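Local coordinates for protein putative prolyl-tRNA synthetase (Leishmania major, PDB 5XIL) that probably charges tRNA(Pro) with L-proline at the expense of ATP, releasing AMP and diphosphate, as a class II aminoacyl-tRNA synthetase, at residues Ala289-Ile295 against Gly327-Asp333; Gly351-Glu357 against Leu368-Arg373. The contacts are given in a common frame with arbitrary orientation. Residues are numbered along the deposited sequence.

Both contacts belong to one mixed five-stranded sheet of the anticodon-binding domain, and together they show how a single sheet changes from parallel to antiparallel pairing. Contact 1 joins strand 293-297 in parallel to strand 330-332, at one edge of the sheet within this chain; contact 2 joins strand 354-358 to strand 367-372 in antiparallel fashion. Strands 293-297 and 354-358 are themselves neighbours: Ile294 N lies 3.0 Å from Leu354 O, and Ile294 O lies 2.9 Å from Val356 N, both probable hydrogen bonds. Each contact is largely buried. Contact 1, however, carries the exposed Arg331 and extends through Arg329 to the loop leading into strand 293-297, whereas contact 2 adds an Arg355-Glu357 salt bridge on the face that carries Ala371.

Contact 1 of 2, residues Ala289-Ile295 against Gly327-Asp333; sequences ASTQVII and GVRARCD
A beta-alpha-beta unit of the anticodon-binding domain, strand 293-297, helix 306-325 and strand 330-332, places its two strands side by side and illustrates parallel pairing. The axes of 293-295 and 330-332 approach to 4.6 Å, 25° apart in direction. Val293 faces Ala330 (CA-CA 4.6 Å), Ile294 faces Arg331 (5.1 Å) and Ile295 faces Cys332 (4.5 Å). The ladder's hydrogen bonds run Val293 N to Arg329 O (3.1 Å), Arg331 N to Val293 O (3.0 Å), Ile295 N to Arg331 O (2.8 Å) and Asp333 N to Ile295 O (3.0 Å). Arg329 O also accepts from Gln292 N (2.8 Å), because Gln292, at phi/psi -96/-32, is not extended.

Val293, Ile295, Ala330 and Cys332 share the sheet face covered by helix 306-325 and, at Val293, by helix 387-412; Val293 CG2 meets Val328 CG1 at 3.6 Å, and Ile295 CB meets Cys332 SG at 3.9 Å. On the other face Ile294 (chi1 t, chi2 p) brings CD1 to 3.6 Å from Arg331 CG, and Thr291 CG2 lies 3.5 Å from that same CG. Arg331 (chi1 p) folds along its own strand, NH2 donating a hydrogen bond to Cys332 O (3.1 Å), NE weakly (3.3 Å).

Gly327, with positive phi, closes helix 306-325 in a Schellman motif and turns the chain into the second strand. Beyond it Arg329 (m, t, m) reaches the 289-291 loop: NE and NH2 both donate to Ala289 O, at 2.6 and 2.9 Å. Gln292 OE1 accepts from Arg329 N at 2.9 Å and from a water at 2.6 Å, which also donates to Gly327 O at 2.7 Å.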
ATOM      1  N   ALA A 289      -8.984  -2.423 -13.870  1.00 10.83           N
ATOM      2  CA  ALA A 289      -9.585  -1.247 -14.477  1.00 11.19           C
ATOM      3  C   ALA A 289     -10.250  -0.372 -13.390  1.00 12.77           C
ATOM      4  O   ALA A 289     -11.144  -0.848 -12.684  1.00 12.69           O
ATOM      5  CB  ALA A 289     -10.608  -1.608 -15.561  1.00 10.32           C
ATOM      6  N   SER A 290      -9.792   0.873 -13.304  1.00 12.83           N
ATOM      7  CA  SER A 290     -10.247   1.759 -12.263  1.00 14.10           C
ATOM      8  C   SER A 290     -11.763   1.971 -12.431  1.00 13.05           C
ATOM      9  O   SER A 290     -12.510   2.032 -11.440  1.00 12.84           O
ATOM     10  CB  SER A 290      -9.547   3.095 -12.403  1.00 14.09           C
ATOM     11  OG  SER A 290      -9.998   3.900 -11.377  1.00 17.05           O
ATOM     12  N   THR A 291     -12.166   2.171 -13.671  1.00 12.45           N
ATOM     13  CA  THR A 291     -13.563   2.068 -14.096  1.00 12.99           C
ATOM     14  C   THR A 291     -13.709   0.829 -14.957  1.00 13.20           C
ATOM     15  O   THR A 291     -13.031   0.698 -15.945  1.00 13.99           O
ATOM     16  CB  THR A 291     -14.028   3.312 -14.827  1.00 14.11           C
ATOM     17  OG1 THR A 291     -13.947   4.381 -13.905  1.00 13.29           O
ATOM     18  CG2 THR A 291     -15.483   3.183 -15.363  1.00 13.22           C
ATOM     19  N   GLN A 292     -14.647  -0.043 -14.592  1.00 11.13           N
ATOM     20  CA  GLN A 292     -14.870  -1.296 -15.318  1.00 11.16           C
ATOM     21  C   GLN A 292     -16.015  -1.126 -16.342  1.00 11.92           C
ATOM     22  O   GLN A 292     -16.015  -1.739 -17.414  1.00 12.62           O
ATOM     23  CB  GLN A 292     -15.226  -2.350 -14.315  1.00 11.37           C
ATOM     24  CG  GLN A 292     -14.040  -2.842 -13.473  1.00 11.12           C
ATOM     25  CD  GLN A 292     -14.454  -3.840 -12.424  1.00 12.14           C
ATOM     26  OE1 GLN A 292     -15.440  -3.649 -11.713  1.00 13.39           O
ATOM     27  NE2 GLN A 292     -13.746  -4.951 -12.356  1.00 12.24           N
ATOM     28  N   VAL A 293     -16.958  -0.279 -15.985  1.00 12.50           N
ATOM     29  CA  VAL A 293     -18.135  -0.022 -16.846  1.00 13.15           C
ATOM     30  C   VAL A 293     -18.408   1.445 -16.902  1.00 11.71           C
ATOM     31  O   VAL A 293     -18.544   2.110 -15.880  1.00 13.88           O
ATOM     32  CB  VAL A 293     -19.395  -0.734 -16.318  1.00 14.04           C
ATOM     33  CG1 VAL A 293     -20.591  -0.428 -17.224  1.00 15.93           C
ATOM     34  CG2 VAL A 293     -19.176  -2.200 -16.024  1.00 14.30           C
ATOM     35  N   ILE A 294     -18.501   1.993 -18.102  1.00 11.44           N
ATOM     36  CA  ILE A 294     -18.887   3.353 -18.268  1.00 12.87           C
ATOM     37  C   ILE A 294     -20.321   3.380 -18.838  1.00 12.77           C
ATOM     38  O   ILE A 294     -20.607   2.736 -19.789  1.00 15.03           O
ATOM     39  CB  ILE A 294     -17.943   4.146 -19.157  1.00 13.07           C
ATOM     40  CG1 ILE A 294     -18.233   5.662 -19.128  1.00 14.36           C
ATOM     41  CG2 ILE A 294     -17.933   3.667 -20.588  1.00 13.83           C
ATOM     42  CD1 ILE A 294     -17.854   6.314 -17.847  1.00 15.18           C
ATOM     43  N   ILE A 295     -21.139   4.230 -18.281  1.00 14.64           N
ATOM     44  CA  ILE A 295     -22.579   4.387 -18.707  1.00 13.67           C
ATOM     45  C   ILE A 295     -22.743   5.747 -19.439  1.00 14.70           C
ATOM     46  O   ILE A 295     -22.484   6.796 -18.874  1.00 15.66           O
ATOM     47  CB  ILE A 295     -23.494   4.319 -17.469  1.00 15.79           C
ATOM     48  CG1 ILE A 295     -23.273   3.037 -16.682  1.00 15.43           C
ATOM     49  CG2 ILE A 295     -24.977   4.530 -17.848  1.00 17.06           C
ATOM     50  CD1 ILE A 295     -23.781   3.123 -15.261  1.00 15.58           C
ATOM     51  N   GLY A 327     -20.752  -4.424  -6.465  1.00 18.74           N
ATOM     52  CA  GLY A 327     -19.307  -4.652  -6.512  1.00 18.60           C
ATOM     53  C   GLY A 327     -18.641  -4.248  -7.820  1.00 19.37           C
ATOM     54  O   GLY A 327     -17.444  -4.398  -7.936  1.00 21.21           O
ATOM     55  N   VAL A 328     -19.397  -3.757  -8.809  1.00 16.99           N
ATOM     56  CA  VAL A 328     -18.837  -3.434 -10.127  1.00 17.06           C
ATOM     57  C   VAL A 328     -18.446  -1.978 -10.106  1.00 16.96           C
ATOM     58  O   VAL A 328     -19.201  -1.161  -9.560  1.00 17.99           O
ATOM     59  CB  VAL A 328     -19.912  -3.601 -11.220  1.00 16.26           C
ATOM     60  CG1 VAL A 328     -19.429  -3.016 -12.565  1.00 16.37           C
ATOM     61  CG2 VAL A 328     -20.338  -5.071 -11.294  1.00 16.60           C
ATOM     62  N   ARG A 329     -17.273  -1.652 -10.637  1.00 13.86           N
ATOM     63  CA  ARG A 329     -16.813  -0.270 -10.667  1.00 13.31           C
ATOM     64  C   ARG A 329     -17.436   0.425 -11.865  1.00 14.21           C
ATOM     65  O   ARG A 329     -16.893   0.380 -12.969  1.00 13.26           O
ATOM     66  CB  ARG A 329     -15.287  -0.212 -10.754  1.00 13.06           C
ATOM     67  CG  ARG A 329     -14.577  -0.663  -9.487  1.00 13.35           C
ATOM     68  CD  ARG A 329     -13.107  -0.277  -9.512  1.00 14.98           C
ATOM     69  NE  ARG A 329     -12.325  -1.157 -10.375  1.00 12.84           N
ATOM     70  CZ  ARG A 329     -12.099  -2.442 -10.123  1.00 13.21           C
ATOM     71  NH1 ARG A 329     -12.596  -3.003  -9.029  1.00 13.87           N
ATOM     72  NH2 ARG A 329     -11.375  -3.169 -10.965  1.00 14.79           N
ATOM     73  N   ALA A 330     -18.579   1.068 -11.649  1.00 15.26           N
ATOM     74  CA  ALA A 330     -19.268   1.737 -12.744  1.00 14.53           C
ATOM     75  C   ALA A 330     -19.254   3.216 -12.549  1.00 15.36           C
ATOM     76  O   ALA A 330     -19.238   3.688 -11.417  1.00 15.74           O
ATOM     77  CB  ALA A 330     -20.727   1.245 -12.861  1.00 16.08           C
ATOM     78  N   ARG A 331     -19.344   3.940 -13.637  1.00 16.05           N
ATOM     79  CA  ARG A 331     -19.582   5.347 -13.581  1.00 19.80           C
ATOM     80  C   ARG A 331     -20.286   5.843 -14.803  1.00 19.02           C
ATOM     81  O   ARG A 331     -20.300   5.159 -15.812  1.00 16.66           O
ATOM     82  CB  ARG A 331     -18.289   6.075 -13.336  1.00 26.77           C
ATOM     83  CG  ARG A 331     -17.258   6.020 -14.352  1.00 31.24           C
ATOM     84  CD  ARG A 331     -16.322   7.205 -14.086  1.00 37.53           C
ATOM     85  NE  ARG A 331     -16.967   8.413 -14.583  1.00 42.62           N
ATOM     86  CZ  ARG A 331     -16.394   9.606 -14.655  1.00 49.66           C
ATOM     87  NH1 ARG A 331     -15.126   9.771 -14.262  1.00 47.11           N
ATOM     88  NH2 ARG A 331     -17.108  10.629 -15.130  1.00 53.00           N
ATOM     89  N   CYS A 332     -20.878   7.051 -14.710  1.00 19.56           N
ATOM     90  CA  CYS A 332     -21.446   7.723 -15.854  1.00 21.42           C
ATOM     91  C   CYS A 332     -20.609   8.804 -16.517  1.00 22.66           C
ATOM     92  O   CYS A 332     -19.820   9.439 -15.895  1.00 24.98           O
ATOM     93  CB  CYS A 332     -22.767   8.373 -15.435  1.00 23.59           C
ATOM     94  SG  CYS A 332     -23.872   7.180 -14.778  1.00 27.01           S
ATOM     95  N   ASP A 333     -20.783   8.991 -17.804  1.00 21.87           N
ATOM     96  CA  ASP A 333     -20.216  10.132 -18.487  1.00 22.62           C
ATOM     97  C   ASP A 333     -21.412  10.965 -19.004  1.00 23.96           C
ATOM     98  O   ASP A 333     -21.986  10.650 -20.056  1.00 22.89           O
ATOM     99  CB  ASP A 333     -19.293   9.747 -19.606  1.00 21.32           C
ATOM    100  CG  ASP A 333     -18.477  10.933 -20.112  1.00 25.97           C
ATOM    101  OD1 ASP A 333     -18.939  12.089 -19.914  1.00 26.71           O
ATOM    102  OD2 ASP A 333     -17.372  10.745 -20.664  1.00 26.79           O
TER
HETATM  103  O   HOH W   1     -15.702  -5.349  -9.714  1.00 19.88           O

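Contact 2 of 2, residues Gly351-Glu357 against Leu368-Arg373; sequences GVPLRVE and LAVAVR
Gly351, at phi/psi 88/27, ends helix 340-350 in a Schellman motif; its CA lies 4.3 Å from Arg373 NE, which donates to Glu348 O in that helix, while NH1 forms a salt bridge with Asp278. Pro353 O accepts from Arg373 N (3.0 Å). Strands 354-358 and 367-372, linked through helix 360-365, belong to the antiparallel part of the anticodon-binding domain's mixed sheet; the axes of 354-357 and 368-372 approach to 4.6 Å, at 151°.

Leu354 (m, t) forms a non-hydrogen-bonded pair with Val372 (CA-CA 4.9 Å); its CD2 reaches Val372 CG2 at 4.0 Å and Val370 CG1 at 3.9 Å. Arg355 and Ala371 make a hydrogen-bonded pair with both bonds formed, Arg355 N to Ala371 O (2.9 Å) and Ala371 N to Arg355 O (2.8 Å). Arg355 (t, t, p) has a cation-pi contact with Phe344. Val356 pairs with Val370 (CA-CA 4.6 Å, CG2-CG2 4.2 Å). Glu357 and Ala369 are the next hydrogen-bonded pair (CA-CA 5.5 Å), with one bond, Glu357 N to Ala369 O (3.0 Å); Ala369 N and Glu357 O find no partner in the model. Glu357 OE2 takes Arg355 NE and NH2, both at 2.9 Å, in a salt bridge.

Leu354, Val356, Val370 and Val372 thus form an apolar face; on the other, one face of the Arg355 guanidinium lies over Ala371 CB, and the buried Glu357 is balanced by Arg355 and Arg378.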
ATOM      1  N   GLY A 351      -9.761   2.269 -22.737  1.00 12.54           N
ATOM      2  CA  GLY A 351      -9.857   0.846 -22.602  1.00 12.67           C
ATOM      3  C   GLY A 351     -10.810   0.346 -21.550  1.00 11.89           C
ATOM      4  O   GLY A 351     -10.653  -0.791 -21.098  1.00 12.06           O
ATOM      5  N   VAL A 352     -11.844   1.123 -21.218  1.00 11.98           N
ATOM      6  CA  VAL A 352     -12.839   0.687 -20.260  0.73 11.48           C
ATOM      7  C   VAL A 352     -13.405  -0.617 -20.751  1.00 10.58           C
ATOM      8  O   VAL A 352     -13.720  -0.680 -21.887  1.00 10.10           O
ATOM      9  CB  VAL A 352     -14.030   1.623 -20.120  0.73 12.73           C
ATOM     10  CG1 VAL A 352     -14.890   1.104 -18.962  0.73 11.64           C
ATOM     11  CG2 VAL A 352     -13.553   3.004 -19.846  0.73 14.27           C
ATOM     12  N   PRO A 353     -13.403  -1.666 -19.941  1.00  9.95           N
ATOM     13  CA  PRO A 353     -13.823  -2.969 -20.435  1.00  9.65           C
ATOM     14  C   PRO A 353     -15.251  -3.026 -21.087  1.00 11.72           C
ATOM     15  O   PRO A 353     -15.441  -3.724 -22.097  1.00 11.78           O
ATOM     16  CB  PRO A 353     -13.781  -3.800 -19.178  1.00 10.50           C
ATOM     17  CG  PRO A 353     -12.643  -3.287 -18.388  1.00 10.39           C
ATOM     18  CD  PRO A 353     -12.652  -1.815 -18.684  1.00 10.63           C
ATOM     19  N   LEU A 354     -16.217  -2.329 -20.479  1.00 10.51           N
ATOM     20  CA  LEU A 354     -17.617  -2.410 -20.946  1.00 11.14           C
ATOM     21  C   LEU A 354     -18.182  -1.035 -21.044  1.00 11.48           C
ATOM     22  O   LEU A 354     -17.939  -0.157 -20.167  1.00 12.39           O
ATOM     23  CB  LEU A 354     -18.460  -3.215 -19.980  1.00 11.66           C
ATOM     24  CG  LEU A 354     -18.175  -4.695 -19.783  1.00 11.41           C
ATOM     25  CD1 LEU A 354     -19.023  -5.317 -18.714  1.00 11.68           C
ATOM     26  CD2 LEU A 354     -18.240  -5.417 -21.108  1.00 11.85           C
ATOM     27  N   ARG A 355     -18.931  -0.778 -22.108  1.00 11.89           N
ATOM     28  CA  ARG A 355     -19.644   0.433 -22.228  1.00 12.24           C
ATOM     29  C   ARG A 355     -21.166   0.100 -22.309  1.00 12.63           C
ATOM     30  O   ARG A 355     -21.538  -0.777 -23.062  1.00 12.93           O
ATOM     31  CB  ARG A 355     -19.284   1.156 -23.481  1.00 13.55           C
ATOM     32  CG  ARG A 355     -20.245   2.330 -23.771  1.00 15.95           C
ATOM     33  CD  ARG A 355     -19.876   3.094 -25.021  1.00 18.08           C
ATOM     34  NE  ARG A 355     -20.128   2.399 -26.277  1.00 20.01           N
ATOM     35  CZ  ARG A 355     -19.211   2.178 -27.209  1.00 21.70           C
ATOM     36  NH1 ARG A 355     -17.923   2.487 -27.002  1.00 22.42           N
ATOM     37  NH2 ARG A 355     -19.565   1.573 -28.345  1.00 22.42           N
ATOM     38  N   VAL A 356     -21.957   0.794 -21.510  1.00 13.92           N
ATOM     39  CA  VAL A 356     -23.424   0.665 -21.495  1.00 15.13           C
ATOM     40  C   VAL A 356     -23.944   1.927 -22.147  1.00 15.78           C
ATOM     41  O   VAL A 356     -23.640   3.006 -21.700  1.00 17.37           O
ATOM     42  CB  VAL A 356     -24.030   0.529 -20.072  1.00 15.45           C
ATOM     43  CG1 VAL A 356     -25.576   0.658 -20.175  1.00 15.34           C
ATOM     44  CG2 VAL A 356     -23.680  -0.745 -19.395  1.00 16.24           C
ATOM     45  N   GLU A 357     -24.699   1.761 -23.218  1.00 16.22           N
ATOM     46  CA  GLU A 357     -25.320   2.833 -23.946  1.00 18.88           C
ATOM     47  C   GLU A 357     -26.803   2.784 -23.552  1.00 21.32           C
ATOM     48  O   GLU A 357     -27.441   1.747 -23.757  1.00 22.08           O
ATOM     49  CB  GLU A 357     -25.150   2.582 -25.448  1.00 21.02           C
ATOM     50  CG  GLU A 357     -23.725   2.276 -25.883  1.00 22.62           C
ATOM     51  CD  GLU A 357     -23.555   1.778 -27.319  1.00 25.31           C
ATOM     52  OE1 GLU A 357     -24.550   1.819 -28.100  1.00 26.25           O
ATOM     53  OE2 GLU A 357     -22.424   1.351 -27.686  1.00 23.46           O
ATOM     54  N   LEU A 368     -30.162  -3.395 -21.413  1.00 20.61           N
ATOM     55  CA  LEU A 368     -28.986  -2.514 -21.585  1.00 19.58           C
ATOM     56  C   LEU A 368     -28.210  -2.950 -22.787  1.00 17.76           C
ATOM     57  O   LEU A 368     -27.959  -4.113 -22.950  1.00 18.35           O
ATOM     58  CB  LEU A 368     -28.092  -2.666 -20.342  1.00 19.89           C
ATOM     59  CG  LEU A 368     -28.774  -2.420 -18.986  1.00 22.35           C
ATOM     60  CD1 LEU A 368     -27.778  -2.599 -17.877  1.00 24.95           C
ATOM     61  CD2 LEU A 368     -29.411  -1.031 -18.980  1.00 23.93           C
ATOM     62  N   ALA A 369     -27.814  -2.018 -23.625  1.00 17.17           N
ATOM     63  CA  ALA A 369     -26.943  -2.312 -24.719  1.00 16.73           C
ATOM     64  C   ALA A 369     -25.486  -2.178 -24.244  1.00 16.91           C
ATOM     65  O   ALA A 369     -25.079  -1.096 -23.863  1.00 16.19           O
ATOM     66  CB  ALA A 369     -27.172  -1.326 -25.833  1.00 18.04           C
ATOM     67  N   VAL A 370     -24.736  -3.247 -24.342  1.00 17.19           N
ATOM     68  CA  VAL A 370     -23.402  -3.338 -23.758  1.00 16.24           C
ATOM     69  C   VAL A 370     -22.438  -3.610 -24.883  1.00 16.87           C
ATOM     70  O   VAL A 370     -22.633  -4.511 -25.649  1.00 17.71           O
ATOM     71  CB  VAL A 370     -23.321  -4.465 -22.742  1.00 17.29           C
ATOM     72  CG1 VAL A 370     -21.903  -4.547 -22.132  1.00 18.80           C
ATOM     73  CG2 VAL A 370     -24.324  -4.259 -21.661  1.00 18.49           C
ATOM     74  N   ALA A 371     -21.443  -2.753 -25.011  1.00 14.03           N
ATOM     75  CA  ALA A 371     -20.420  -2.904 -25.998  1.00 14.00           C
ATOM     76  C   ALA A 371     -19.160  -3.377 -25.268  1.00 14.19           C
ATOM     77  O   ALA A 371     -18.715  -2.674 -24.324  1.00 12.47           O
ATOM     78  CB  ALA A 371     -20.151  -1.532 -26.592  1.00 13.27           C
ATOM     79  N   VAL A 372     -18.622  -4.538 -25.661  1.00 14.42           N
ATOM     80  CA  VAL A 372     -17.414  -5.117 -25.064  1.00 13.48           C
ATOM     81  C   VAL A 372     -16.160  -4.620 -25.778  1.00 13.76           C
ATOM     82  O   VAL A 372     -16.015  -4.774 -27.009  1.00 13.24           O
ATOM     83  CB  VAL A 372     -17.452  -6.646 -25.173  1.00 14.69           C
ATOM     84  CG1 VAL A 372     -16.306  -7.260 -24.473  1.00 15.28           C
ATOM     85  CG2 VAL A 372     -18.760  -7.167 -24.628  1.00 16.95           C
ATOM     86  N   ARG A 373     -15.295  -3.914 -25.048  1.00 12.87           N
ATOM     87  CA  ARG A 373     -14.173  -3.257 -25.636  1.00 11.81           C
ATOM     88  C   ARG A 373     -13.143  -4.209 -26.340  1.00 12.31           C
ATOM     89  O   ARG A 373     -12.681  -3.918 -27.468  1.00 12.00           O
ATOM     90  CB  ARG A 373     -13.453  -2.416 -24.604  1.00 12.53           C
ATOM     91  CG  ARG A 373     -12.164  -1.730 -25.095  1.00 12.25           C
ATOM     92  CD  ARG A 373     -12.344  -0.705 -26.170  1.00 13.07           C
ATOM     93  NE  ARG A 373     -11.068  -0.130 -26.564  1.00 13.57           N
ATOM     94  CZ  ARG A 373     -10.242  -0.643 -27.446  1.00 14.12           C
ATOM     95  NH1 ARG A 373     -10.569  -1.730 -28.173  1.00 15.15           N
ATOM     96  NH2 ARG A 373      -9.108  -0.037 -27.644  1.00 14.05           N
TER